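Local coordinates for D-galactonate dehydratase family member RspA (PDB 3T6C), which catalyses, at a low rate and with magnesium, the dehydration of D-gluconate to 2-dehydro-3-deoxy-D-gluconate, and belongs to the mandelate racemase branch of the enolase superfamily, at residues A[223-234]-A[259-268]. Numbering follows the deposited sequence.
Sequences AKSIPRLFDHLR and MAKALEPYQL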
loop_
_atom_site.group_PDB
_atom_site.type_symbol
_atom_site.label_atom_id
_atom_site.label_comp_id
_atom_site.label_asym_id
_atom_site.label_seq_id
_atom_site.Cartn_x
_atom_site.Cartn_y
_atom_site.Cartn_z
ATOM N N ALA A 223 -8.728 -32.944 -2.358
ATOM C CA ALA A 223 -8.777 -31.716 -3.191
ATOM C C ALA A 223 -8.975 -32.099 -4.641
ATOM O O ALA A 223 -9.781 -31.502 -5.335
ATOM C CB ALA A 223 -7.501 -30.925 -3.049
ATOM N N LYS A 224 -8.261 -33.128 -5.094
ATOM C CA LYS A 224 -8.379 -33.530 -6.517
ATOM C C LYS A 224 -9.769 -34.090 -6.824
ATOM O O LYS A 224 -10.251 -33.963 -7.957
ATOM C CB LYS A 224 -7.255 -34.512 -6.887
ATOM C CG LYS A 224 -5.859 -33.911 -6.785
ATOM C CD LYS A 224 -4.791 -34.986 -7.036
ATOM C CE LYS A 224 -3.373 -34.423 -7.056
ATOM N NZ LYS A 224 -2.761 -34.387 -5.707
ATOM N N SER A 225 -10.442 -34.675 -5.851
ATOM C CA SER A 225 -11.717 -35.309 -6.113
ATOM C C SER A 225 -12.789 -34.275 -6.408
ATOM O O SER A 225 -13.804 -34.588 -7.066
ATOM C CB SER A 225 -12.147 -36.197 -4.927
ATOM O OG SER A 225 -12.725 -35.454 -3.841
ATOM N N ILE A 226 -12.591 -33.065 -5.891
ATOM C CA ILE A 226 -13.708 -32.117 -5.845
ATOM C C ILE A 226 -14.133 -31.529 -7.227
ATOM O O ILE A 226 -15.326 -31.513 -7.554
ATOM C CB ILE A 226 -13.488 -31.052 -4.736
ATOM C CG1 ILE A 226 -13.593 -31.670 -3.334
ATOM C CG2 ILE A 226 -14.593 -29.945 -4.778
ATOM C CD1 ILE A 226 -14.839 -32.604 -3.080
ATOM N N PRO A 227 -13.182 -31.018 -8.026
ATOM C CA PRO A 227 -13.630 -30.525 -9.338
ATOM C C PRO A 227 -14.279 -31.653 -10.168
ATOM O O PRO A 227 -15.223 -31.360 -10.907
ATOM C CB PRO A 227 -12.326 -30.011 -9.988
ATOM C CG PRO A 227 -11.502 -29.568 -8.764
ATOM C CD PRO A 227 -11.780 -30.669 -7.742
ATOM N N ARG A 228 -13.811 -32.896 -10.080
ATOM C CA ARG A 228 -14.450 -34.005 -10.784
ATOM C C ARG A 228 -15.891 -34.211 -10.311
ATOM O O ARG A 228 -16.810 -34.439 -11.148
ATOM C CB ARG A 228 -13.634 -35.306 -10.591
ATOM C CG ARG A 228 -12.181 -35.211 -11.089
ATOM C CD ARG A 228 -11.351 -36.541 -11.019
ATOM N NE ARG A 228 -11.833 -37.464 -9.991
ATOM C CZ ARG A 228 -11.120 -37.909 -8.952
ATOM N NH1 ARG A 228 -9.847 -37.540 -8.783
ATOM N NH2 ARG A 228 -11.690 -38.733 -8.071
ATOM N N LEU A 229 -16.104 -34.138 -8.995
ATOM C CA LEU A 229 -17.468 -34.258 -8.454
ATOM C C LEU A 229 -18.386 -33.213 -9.070
ATOM O O LEU A 229 -19.494 -33.522 -9.519
ATOM C CB LEU A 229 -17.459 -34.140 -6.910
ATOM C CG LEU A 229 -18.847 -34.089 -6.261
ATOM C CD1 LEU A 229 -19.673 -35.409 -6.407
ATOM C CD2 LEU A 229 -18.630 -33.720 -4.813
ATOM N N PHE A 230 -17.953 -31.954 -9.086
ATOM C CA PHE A 230 -18.797 -30.894 -9.609
ATOM C C PHE A 230 -18.992 -30.918 -11.103
ATOM O O PHE A 230 -20.079 -30.570 -11.581
ATOM C CB PHE A 230 -18.448 -29.510 -9.026
ATOM C CG PHE A 230 -18.872 -29.398 -7.593
ATOM C CD1 PHE A 230 -20.159 -29.019 -7.296
ATOM C CD2 PHE A 230 -18.021 -29.780 -6.560
ATOM C CE1 PHE A 230 -20.615 -29.024 -5.999
ATOM C CE2 PHE A 230 -18.459 -29.761 -5.239
ATOM C CZ PHE A 230 -19.767 -29.367 -4.961
ATOM N N ASP A 231 -17.989 -31.414 -11.828
ATOM C CA ASP A 231 -18.205 -31.650 -13.274
ATOM C C ASP A 231 -19.337 -32.661 -13.484
ATOM O O ASP A 231 -20.236 -32.449 -14.334
ATOM C CB ASP A 231 -16.902 -32.163 -13.868
ATOM C CG ASP A 231 -16.931 -32.250 -15.384
ATOM O OD1 ASP A 231 -17.015 -31.215 -16.057
ATOM O OD2 ASP A 231 -16.868 -33.363 -15.900
ATOM N N HIS A 232 -19.335 -33.739 -12.699
ATOM C CA HIS A 232 -20.343 -34.785 -12.857
ATOM C C HIS A 232 -21.689 -34.214 -12.482
ATOM O O HIS A 232 -22.682 -34.441 -13.192
ATOM C CB HIS A 232 -20.019 -35.966 -11.934
ATOM C CG HIS A 232 -21.112 -36.984 -11.892
ATOM N ND1 HIS A 232 -21.265 -37.922 -12.888
ATOM C CD2 HIS A 232 -22.107 -37.212 -10.995
ATOM C CE1 HIS A 232 -22.296 -38.703 -12.604
ATOM N NE2 HIS A 232 -22.832 -38.286 -11.472
ATOM N N LEU A 233 -21.757 -33.473 -11.380
ATOM C CA LEU A 233 -23.046 -32.937 -10.930
ATOM C C LEU A 233 -23.619 -31.950 -11.927
ATOM O O LEU A 233 -24.794 -31.972 -12.179
ATOM C CB LEU A 233 -22.921 -32.289 -9.544
ATOM C CG LEU A 233 -22.596 -33.273 -8.408
ATOM C CD1 LEU A 233 -22.317 -32.450 -7.152
ATOM C CD2 LEU A 233 -23.736 -34.299 -8.158
ATOM N N ARG A 234 -22.785 -31.091 -12.515
ATOM C CA ARG A 234 -23.296 -30.164 -13.519
ATOM C C ARG A 234 -23.749 -30.906 -14.771
ATOM O O ARG A 234 -24.752 -30.540 -15.380
ATOM C CB ARG A 234 -22.257 -29.098 -13.856
ATOM C CG ARG A 234 -22.063 -28.095 -12.719
ATOM C CD ARG A 234 -23.416 -27.362 -12.459
ATOM N NE ARG A 234 -23.264 -26.214 -11.564
ATOM C CZ ARG A 234 -24.220 -25.666 -10.828
ATOM N NH1 ARG A 234 -25.484 -26.112 -10.866
ATOM N NH2 ARG A 234 -23.924 -24.616 -10.087
ATOM N N MET A 259 -8.128 -25.032 -5.821
ATOM C CA MET A 259 -9.465 -25.601 -5.833
ATOM C C MET A 259 -10.480 -24.506 -6.192
ATOM O O MET A 259 -11.384 -24.758 -7.022
ATOM C CB MET A 259 -9.817 -26.212 -4.450
ATOM C CG MET A 259 -11.341 -26.643 -4.377
ATOM S SD MET A 259 -11.821 -27.269 -2.724
ATOM C CE MET A 259 -11.023 -28.782 -3.039
ATOM N N ALA A 260 -10.405 -23.319 -5.560
ATOM C CA ALA A 260 -11.354 -22.244 -5.913
ATOM C C ALA A 260 -11.306 -21.965 -7.450
ATOM O O ALA A 260 -12.356 -21.831 -8.132
ATOM C CB ALA A 260 -11.009 -20.970 -5.112
ATOM N N LYS A 261 -10.111 -21.887 -8.009
ATOM C CA LYS A 261 -9.997 -21.631 -9.451
ATOM C C LYS A 261 -10.556 -22.773 -10.283
ATOM O O LYS A 261 -11.215 -22.557 -11.329
ATOM C CB LYS A 261 -8.515 -21.389 -9.789
ATOM C CG LYS A 261 -8.014 -20.094 -9.148
ATOM C CD LYS A 261 -6.492 -19.972 -9.182
ATOM C CE LYS A 261 -5.959 -19.737 -10.577
ATOM N NZ LYS A 261 -4.437 -19.655 -10.601
ATOM N N ALA A 262 -10.238 -24.007 -9.877
ATOM C CA ALA A 262 -10.698 -25.205 -10.603
ATOM C C ALA A 262 -12.177 -25.382 -10.584
ATOM O O ALA A 262 -12.733 -26.038 -11.471
ATOM C CB ALA A 262 -10.019 -26.458 -10.027
ATOM N N LEU A 263 -12.823 -24.780 -9.594
ATOM C CA LEU A 263 -14.299 -24.870 -9.508
ATOM C C LEU A 263 -15.035 -23.799 -10.308
ATOM O O LEU A 263 -16.248 -23.865 -10.424
ATOM C CB LEU A 263 -14.689 -24.774 -8.024
ATOM C CG LEU A 263 -14.354 -26.053 -7.235
ATOM C CD1 LEU A 263 -14.561 -25.841 -5.744
ATOM C CD2 LEU A 263 -15.244 -27.229 -7.696
ATOM N N GLU A 264 -14.328 -22.803 -10.797
ATOM C CA GLU A 264 -14.971 -21.687 -11.512
ATOM C C GLU A 264 -15.911 -22.144 -12.648
ATOM O O GLU A 264 -16.999 -21.614 -12.742
ATOM C CB GLU A 264 -13.874 -20.733 -12.048
ATOM C CG GLU A 264 -13.370 -19.848 -10.942
ATOM C CD GLU A 264 -12.220 -18.954 -11.320
ATOM O OE1 GLU A 264 -11.965 -18.732 -12.542
ATOM O OE2 GLU A 264 -11.565 -18.430 -10.393
ATOM N N PRO A 265 -15.532 -23.159 -13.465
ATOM C CA PRO A 265 -16.459 -23.527 -14.558
ATOM C C PRO A 265 -17.795 -24.086 -14.039
ATOM O O PRO A 265 -18.718 -24.206 -14.852
ATOM C CB PRO A 265 -15.742 -24.681 -15.267
ATOM C CG PRO A 265 -14.286 -24.570 -14.856
ATOM C CD PRO A 265 -14.256 -23.890 -13.518
ATOM N N TYR A 266 -17.867 -24.506 -12.786
ATOM C CA TYR A 266 -19.083 -25.140 -12.260
ATOM C C TYR A 266 -19.957 -24.147 -11.498
ATOM O O TYR A 266 -21.066 -24.482 -11.123
ATOM C CB TYR A 266 -18.708 -26.365 -11.382
ATOM C CG TYR A 266 -17.707 -27.206 -12.145
ATOM C CD1 TYR A 266 -18.047 -27.767 -13.394
ATOM C CD2 TYR A 266 -16.424 -27.358 -11.675
ATOM C CE1 TYR A 266 -17.091 -28.513 -14.123
ATOM C CE2 TYR A 266 -15.487 -28.105 -12.399
ATOM C CZ TYR A 266 -15.828 -28.645 -13.619
ATOM O OH TYR A 266 -14.871 -29.367 -14.292
ATOM N N GLN A 267 -19.490 -22.906 -11.357
ATOM C CA GLN A 267 -20.294 -21.786 -10.835
ATOM C C GLN A 267 -21.000 -22.153 -9.527
ATOM O O GLN A 267 -22.230 -22.133 -9.405
ATOM C CB GLN A 267 -21.266 -21.261 -11.888
ATOM C CG GLN A 267 -20.519 -20.562 -13.024
ATOM C CD GLN A 267 -21.457 -20.213 -14.141
ATOM O OE1 GLN A 267 -22.091 -19.157 -14.117
ATOM N NE2 GLN A 267 -21.598 -21.120 -15.098
ATOM N N LEU A 268 -20.196 -22.430 -8.503
ATOM C CA LEU A 268 -20.761 -22.734 -7.199
ATOM C C LEU A 268 -21.366 -21.481 -6.583
ATOM O O LEU A 268 -20.855 -20.358 -6.775
ATOM C CB LEU A 268 -19.682 -23.273 -6.248
ATOM C CG LEU A 268 -19.502 -24.806 -6.360
ATOM C CD1 LEU A 268 -19.060 -25.260 -7.746
ATOM C CD2 LEU A 268 -18.485 -25.227 -5.334
HETATM O O HOH W 1 -24.485 -22.666 -8.046
#
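The Y266 ring lies over the backbone of helix 219-237. D231 N sits above the centre of one face, and P265 CB covers the other. This is a helix-to-helix contact on the outside of the enolase-superfamily barrel, between helix 219-237 and the end of helix 253-262 with the turn after it. Helix 219-237 packs on strand 242-246, which supplies the magnesium ligand D246, and helix 253-262 on the next, 270-272. On the same face as D231 N, D231 CA sits 3.4 Å from Y266 CE1, above the ring's rim. Y266 OH gives a weak hydrogen bond to D231 OD1 (3.3 Å), with the carboxylate and ring planes 69° apart. CG of D231 is anti to the backbone N (chi1 -172°), which brings the carboxylate beside the phenol.

Apart from R234, the rest is apolar. P227 CG meets A262 CB at 3.7 Å. L263 CD2 reaches P227, I226 and the F230 ring, while L268 CD2 lies over the centre of one F230 face. The M259 chain bends at chi3 (-76°), and its CE packs 3.8 Å from I226 CB, close to A223.

R234 NH1 bonds to the carbonyls of G238 and V241. Y266 O accepts two bonds in the guanidinium plane, from R234 NE at 2.8 Å and R234 NH2 at 3.0 Å. A water accepts from R234 NH2 and donates to Q267 O at 2.7 Å.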